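N-acylethanolamine-hydrolyzing acid amidase subunit beta (Caenorhabditis elegans, PDB 6DY3) probably hydrolyses N-acylethanolamines such as N-palmitoylethanolamine to ethanolamine and free fatty acid, as the nucleophile-bearing subunit of a lysosomal heterodimeric amidase. Local coordinates at residues Ile42-Gly46 with Arg97-Glu101. Residues are numbered along the deposited sequence; the frame is centred on the assembly and turned at random.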
loop_
_atom_site.group_PDB
_atom_site.type_symbol
_atom_site.label_atom_id
_atom_site.label_comp_id
_atom_site.label_asym_id
_atom_site.label_seq_id
_atom_site.Cartn_x
_atom_site.Cartn_y
_atom_site.Cartn_z
ATOM N N ILE B 42 11.698 -14.403 -8.675
ATOM C CA ILE B 42 10.894 -13.383 -8.011
ATOM C C ILE B 42 9.444 -13.546 -8.446
ATOM O O ILE B 42 9.111 -13.381 -9.626
ATOM C CB ILE B 42 11.416 -11.973 -8.321
ATOM C CG1 ILE B 42 12.807 -11.777 -7.710
ATOM C CG2 ILE B 42 10.448 -10.911 -7.784
ATOM C CD1 ILE B 42 13.434 -10.431 -7.996
ATOM N N GLN B 43 8.572 -13.859 -7.488
ATOM C CA GLN B 43 7.146 -13.960 -7.775
ATOM C C GLN B 43 6.500 -12.583 -7.807
ATOM O O GLN B 43 5.737 -12.265 -8.726
ATOM C CB GLN B 43 6.468 -14.847 -6.731
ATOM C CG GLN B 43 7.096 -16.221 -6.601
ATOM C CD GLN B 43 7.166 -16.944 -7.923
ATOM O OE1 GLN B 43 6.142 -17.244 -8.531
ATOM N NE2 GLN B 43 8.381 -17.207 -8.392
ATOM N N TYR B 44 6.788 -11.760 -6.805
ATOM C CA TYR B 44 6.268 -10.406 -6.737
ATOM C C TYR B 44 7.105 -9.650 -5.723
ATOM O O TYR B 44 7.801 -10.247 -4.899
ATOM C CB TYR B 44 4.778 -10.376 -6.358
ATOM C CG TYR B 44 4.450 -11.138 -5.090
ATOM C CD1 TYR B 44 4.390 -10.495 -3.867
ATOM C CD2 TYR B 44 4.217 -12.506 -5.118
ATOM C CE1 TYR B 44 4.100 -11.187 -2.716
ATOM C CE2 TYR B 44 3.923 -13.206 -3.967
ATOM C CZ TYR B 44 3.871 -12.541 -2.769
ATOM O OH TYR B 44 3.583 -13.228 -1.612
ATOM N N SER B 45 7.058 -8.329 -5.823
ATOM C CA SER B 45 7.794 -7.440 -4.941
ATOM C C SER B 45 6.818 -6.486 -4.268
ATOM O O SER B 45 5.656 -6.361 -4.668
ATOM C CB SER B 45 8.866 -6.658 -5.709
ATOM O OG SER B 45 9.695 -7.531 -6.456
ATOM N N GLY B 46 7.297 -5.812 -3.230
ATOM C CA GLY B 46 6.466 -4.861 -2.528
ATOM C C GLY B 46 7.263 -4.021 -1.561
ATOM O O GLY B 46 8.394 -4.353 -1.193
ATOM N N ARG B 97 -1.580 -8.947 -1.117
ATOM C CA ARG B 97 -0.452 -9.850 -1.320
ATOM C C ARG B 97 -0.905 -11.139 -1.985
ATOM O O ARG B 97 -0.203 -11.684 -2.842
ATOM C CB ARG B 97 0.233 -10.142 0.014
ATOM C CG ARG B 97 1.393 -11.113 -0.089
ATOM C CD ARG B 97 2.023 -11.350 1.266
ATOM N NE ARG B 97 2.923 -12.500 1.262
ATOM C CZ ARG B 97 3.535 -12.974 2.345
ATOM N NH1 ARG B 97 3.342 -12.397 3.527
ATOM N NH2 ARG B 97 4.337 -14.031 2.247
ATOM N N ASP B 98 -2.078 -11.643 -1.600
ATOM C CA ASP B 98 -2.593 -12.866 -2.204
ATOM C C ASP B 98 -2.865 -12.672 -3.688
ATOM O O ASP B 98 -2.673 -13.594 -4.488
ATOM C CB ASP B 98 -3.861 -13.307 -1.475
ATOM C CG ASP B 98 -4.436 -14.593 -2.028
ATOM O OD1 ASP B 98 -3.915 -15.676 -1.684
ATOM O OD2 ASP B 98 -5.416 -14.520 -2.800
ATOM N N VAL B 99 -3.330 -11.485 -4.076
ATOM C CA VAL B 99 -3.546 -11.212 -5.493
ATOM C C VAL B 99 -2.217 -11.181 -6.237
ATOM O O VAL B 99 -2.094 -11.729 -7.340
ATOM C CB VAL B 99 -4.330 -9.897 -5.671
ATOM C CG1 VAL B 99 -4.407 -9.498 -7.149
ATOM C CG2 VAL B 99 -5.724 -10.030 -5.089
ATOM N N LEU B 100 -1.202 -10.542 -5.649
ATOM C CA LEU B 100 0.113 -10.498 -6.281
ATOM C C LEU B 100 0.695 -11.892 -6.457
ATOM O O LEU B 100 1.478 -12.124 -7.384
ATOM C CB LEU B 100 1.074 -9.638 -5.453
ATOM C CG LEU B 100 0.869 -8.124 -5.504
ATOM C CD1 LEU B 100 1.739 -7.429 -4.462
ATOM C CD2 LEU B 100 1.167 -7.592 -6.895
ATOM N N GLU B 101 0.323 -12.830 -5.589
ATOM C CA GLU B 101 0.897 -14.167 -5.621
ATOM C C GLU B 101 0.165 -15.113 -6.563
ATOM O O GLU B 101 0.802 -15.999 -7.139
ATOM C CB GLU B 101 0.907 -14.762 -4.210
ATOM C CG GLU B 101 1.686 -16.064 -4.088
ATOM C CD GLU B 101 1.966 -16.446 -2.644
ATOM O OE1 GLU B 101 2.553 -15.625 -1.908
ATOM O OE2 GLU B 101 1.604 -17.568 -2.245
#
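Helix-on-sheet packing of the Ntn-hydrolase fold brings Tyr44 of strand 41-49 against Arg97, Leu100 and Glu101 of helix 92-102, the strand running roughly antiparallel to the helix. A tyrosine suits this place because it offers a flat apolar face to the helix and a hydroxyl to its charged side chains. CB of Leu100 lies over one ring face, 4.1 Å from the Tyr44 ring centroid, in a CH-pi contact. Beyond the rim, Tyr44 OH donates to Glu101 OE1 at 2.6 Å, which receives it on its anti lone pair, the carboxylate lying nearly coplanar with the ring. Tyr44 OH in turn accepts from Arg97 NE at 3.0 Å, in the guanidinium plane and with an N-H...O angle of 160°. A classic beta bulge sets Gln43 and Tyr44 together opposite Phe36 of the neighbouring strand 31-38, and the Phe36 ring stacks on Tyr44. Arg97 reaches the hydroxyl through a chain extended from CG to NE (chi2 180°, chi3 167°), while its NH1 is hydrogen-bonded to Asn53 O and its NH2 makes a salt bridge with Glu77 of the alpha-subunit. A phenylalanine in place of Tyr44 would probably leave Arg97 NE and Glu101 OE1 without the hydroxyl that joins them.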